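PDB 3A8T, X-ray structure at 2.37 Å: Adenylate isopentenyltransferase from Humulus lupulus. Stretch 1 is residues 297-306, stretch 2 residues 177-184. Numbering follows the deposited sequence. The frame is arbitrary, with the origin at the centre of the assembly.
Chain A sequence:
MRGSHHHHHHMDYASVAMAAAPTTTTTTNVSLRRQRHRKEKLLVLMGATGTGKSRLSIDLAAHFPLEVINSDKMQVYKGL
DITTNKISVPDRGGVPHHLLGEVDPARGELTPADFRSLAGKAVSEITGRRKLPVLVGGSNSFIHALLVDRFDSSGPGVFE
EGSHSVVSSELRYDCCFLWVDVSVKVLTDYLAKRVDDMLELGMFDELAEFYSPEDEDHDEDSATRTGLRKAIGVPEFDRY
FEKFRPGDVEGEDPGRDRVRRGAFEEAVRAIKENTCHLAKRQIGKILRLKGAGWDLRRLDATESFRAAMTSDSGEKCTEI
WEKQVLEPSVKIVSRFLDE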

# COMPACT_ATOMS: atom_id res chain seq x y z
N ARG A 297 12.52 13.59 -3.83
CA ARG A 297 12.49 13.95 -5.24
C ARG A 297 11.06 13.69 -5.68
O ARG A 297 10.64 12.56 -5.76
CB ARG A 297 13.51 13.08 -6.01
CG ARG A 297 14.93 13.07 -5.41
CD ARG A 297 15.58 14.46 -5.43
NE ARG A 297 15.81 14.94 -6.79
CZ ARG A 297 16.91 14.72 -7.49
NH1 ARG A 297 17.93 14.04 -6.95
NH2 ARG A 297 16.98 15.09 -8.75
N ARG A 298 10.29 14.75 -5.94
CA ARG A 298 8.88 14.58 -6.28
C ARG A 298 8.55 14.25 -7.70
O ARG A 298 9.03 14.91 -8.63
CB ARG A 298 8.08 15.81 -5.85
CG ARG A 298 6.55 15.58 -5.84
CD ARG A 298 5.75 16.63 -5.03
NE ARG A 298 6.21 17.99 -5.27
CZ ARG A 298 5.90 18.72 -6.34
NH1 ARG A 298 5.10 18.24 -7.30
NH2 ARG A 298 6.41 19.95 -6.46
N LEU A 299 7.73 13.23 -7.87
CA LEU A 299 7.32 12.82 -9.22
C LEU A 299 5.84 13.12 -9.31
O LEU A 299 5.08 12.69 -8.46
CB LEU A 299 7.56 11.32 -9.45
CG LEU A 299 9.02 10.85 -9.34
CD1 LEU A 299 9.05 9.35 -9.29
CD2 LEU A 299 9.88 11.41 -10.46
N ASP A 300 5.43 13.88 -10.30
CA ASP A 300 4.03 14.18 -10.39
C ASP A 300 3.33 13.23 -11.33
O ASP A 300 3.37 13.40 -12.56
CB ASP A 300 3.81 15.61 -10.84
CG ASP A 300 2.34 16.04 -10.67
OD1 ASP A 300 1.42 15.16 -10.66
OD2 ASP A 300 2.10 17.25 -10.53
N ALA A 301 2.65 12.26 -10.74
CA ALA A 301 1.90 11.26 -11.45
C ALA A 301 0.45 11.71 -11.78
O ALA A 301 -0.34 10.91 -12.26
CB ALA A 301 1.86 9.99 -10.61
N THR A 302 0.09 12.95 -11.49
CA THR A 302 -1.29 13.38 -11.72
C THR A 302 -1.93 13.15 -13.09
O THR A 302 -2.99 12.63 -13.17
CB THR A 302 -1.48 14.84 -11.33
OG1 THR A 302 -1.10 15.00 -9.95
CG2 THR A 302 -2.95 15.25 -11.54
N GLU A 303 -1.27 13.51 -14.17
CA GLU A 303 -1.87 13.32 -15.44
C GLU A 303 -1.90 11.87 -15.84
O GLU A 303 -2.68 11.47 -16.73
CB GLU A 303 -1.12 14.09 -16.51
CG GLU A 303 -1.11 15.60 -16.27
CD GLU A 303 -2.50 16.21 -16.20
OE1 GLU A 303 -3.35 15.85 -17.05
OE2 GLU A 303 -2.73 17.05 -15.29
N SER A 304 -1.02 11.09 -15.23
CA SER A 304 -0.95 9.67 -15.52
C SER A 304 -2.20 9.03 -14.98
O SER A 304 -2.79 8.18 -15.61
CB SER A 304 0.28 9.01 -14.85
OG SER A 304 1.52 9.40 -15.41
N PHE A 305 -2.57 9.46 -13.78
CA PHE A 305 -3.74 8.96 -13.10
C PHE A 305 -5.04 9.42 -13.74
O PHE A 305 -5.98 8.61 -13.89
CB PHE A 305 -3.66 9.35 -11.61
CG PHE A 305 -2.69 8.49 -10.84
CD1 PHE A 305 -3.14 7.47 -10.03
CD2 PHE A 305 -1.33 8.61 -11.06
CE1 PHE A 305 -2.24 6.57 -9.46
CE2 PHE A 305 -0.43 7.70 -10.48
CZ PHE A 305 -0.89 6.68 -9.68
N ARG A 306 -5.07 10.70 -14.13
CA ARG A 306 -6.24 11.29 -14.81
C ARG A 306 -6.49 10.39 -16.02
O ARG A 306 -7.58 9.85 -16.19
CB ARG A 306 -5.90 12.70 -15.29
CG ARG A 306 -6.92 13.79 -15.04
CD ARG A 306 -6.40 15.19 -15.51
NE ARG A 306 -5.91 16.06 -14.44
CZ ARG A 306 -6.70 16.48 -13.46
NH1 ARG A 306 -7.97 16.12 -13.46
NH2 ARG A 306 -6.23 17.23 -12.47
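Stretch 2, residues 177-184: FLWVDVSV

How does stretch 2 run beside stretch 1? Phe177 to Asp181 form a strand parallel to Arg297-Asp300, the axes crossing at -29° and approaching to 4.6 Å. Arg297 pairs with Leu178, Arg298 with Trp179, Leu299 with Val180 and Asp300 with Asp181.

Which backbone groups are satisfied? Alternate residues bond across: Arg297 N gives to Phe177 O (2.9 Å) and Trp179 N to Arg297 O (2.9 Å); Leu299 N gives to Trp179 O (2.7 Å) and Asp181 N to Leu299 O (2.7 Å). Ala301 N extends the ladder past the strand, reaching Asp181 O at 2.8 Å.

What happens where the helix begins? Thr302 OG1 accepts from Ser183 N (2.8 Å) and donates to Asp300 OD1 (2.6 Å), which also takes Thr302 N (2.7 Å). One hydroxyl thus links the backbone of stretch 2 to the Asp300 carboxylate. A water bonds Ser183 OG at 3.1 Å and, weakly, Arg306 NH2 at 3.4 Å.

How do the side chains pack? Arg298 CD lies over the Trp179 ring face, 3.2 Å from CZ3 of Trp179, while Arg298 NH1 stays 4.1 Å from Asp181 OD2, beyond a salt bridge. Leu299 CD1 meets Val180 CG2 at 4.0 Å. Val182 CG2 touches Ala301 CB and Phe305 CD2, each at 3.8 Å, covering one face of the Phe305 ring.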

# COMPACT_ATOMS: atom_id res chain seq x y z
N PHE A 177 15.17 9.19 -2.06
CA PHE A 177 13.75 9.15 -1.82
C PHE A 177 12.98 9.59 -3.03
O PHE A 177 13.08 10.73 -3.41
CB PHE A 177 13.36 10.12 -0.71
CG PHE A 177 13.98 9.84 0.62
CD1 PHE A 177 13.47 8.83 1.44
CD2 PHE A 177 15.05 10.60 1.08
CE1 PHE A 177 14.03 8.59 2.70
CE2 PHE A 177 15.62 10.36 2.34
CZ PHE A 177 15.10 9.35 3.15
N LEU A 178 12.21 8.71 -3.65
CA LEU A 178 11.38 9.14 -4.76
C LEU A 178 9.99 9.22 -4.14
O LEU A 178 9.53 8.27 -3.50
CB LEU A 178 11.35 8.12 -5.89
CG LEU A 178 12.69 7.83 -6.55
CD1 LEU A 178 12.55 6.83 -7.68
CD2 LEU A 178 13.26 9.13 -7.04
N TRP A 179 9.35 10.37 -4.29
CA TRP A 179 8.02 10.58 -3.76
C TRP A 179 7.08 10.78 -4.96
O TRP A 179 7.22 11.76 -5.71
CB TRP A 179 8.00 11.80 -2.82
CG TRP A 179 6.65 12.36 -2.49
CD1 TRP A 179 5.48 11.66 -2.32
CD2 TRP A 179 6.33 13.72 -2.21
NE1 TRP A 179 4.46 12.51 -1.97
CE2 TRP A 179 4.95 13.78 -1.89
CE3 TRP A 179 7.07 14.91 -2.22
CZ2 TRP A 179 4.30 14.97 -1.58
CZ3 TRP A 179 6.42 16.10 -1.91
CH2 TRP A 179 5.05 16.13 -1.59
N VAL A 180 6.15 9.83 -5.16
CA VAL A 180 5.19 9.91 -6.25
C VAL A 180 3.97 10.65 -5.74
O VAL A 180 3.29 10.19 -4.85
CB VAL A 180 4.78 8.48 -6.81
CG1 VAL A 180 3.89 8.63 -8.02
CG2 VAL A 180 6.03 7.72 -7.23
N ASP A 181 3.73 11.82 -6.30
CA ASP A 181 2.64 12.63 -5.86
C ASP A 181 1.52 12.72 -6.91
O ASP A 181 1.74 12.67 -8.12
CB ASP A 181 3.23 14.00 -5.48
CG ASP A 181 2.21 14.99 -4.89
OD1 ASP A 181 1.47 14.66 -3.91
OD2 ASP A 181 2.18 16.12 -5.40
N VAL A 182 0.29 12.84 -6.41
CA VAL A 182 -0.88 12.94 -7.24
C VAL A 182 -1.77 14.02 -6.63
O VAL A 182 -1.89 14.11 -5.41
CB VAL A 182 -1.62 11.60 -7.24
CG1 VAL A 182 -2.89 11.67 -8.04
CG2 VAL A 182 -0.70 10.54 -7.81
N SER A 183 -2.39 14.89 -7.42
CA SER A 183 -3.25 15.85 -6.79
C SER A 183 -4.35 15.12 -6.00
O SER A 183 -4.86 14.11 -6.44
CB SER A 183 -3.86 16.73 -7.85
OG SER A 183 -2.87 17.66 -8.24
N VAL A 184 -4.70 15.62 -4.81
CA VAL A 184 -5.70 14.95 -4.00
C VAL A 184 -6.96 14.55 -4.75
O VAL A 184 -7.34 13.38 -4.74
CB VAL A 184 -6.10 15.79 -2.74
CG1 VAL A 184 -5.04 15.61 -1.65
CG2 VAL A 184 -6.26 17.27 -3.08
O HOH W 1 -3.86 19.03 -10.81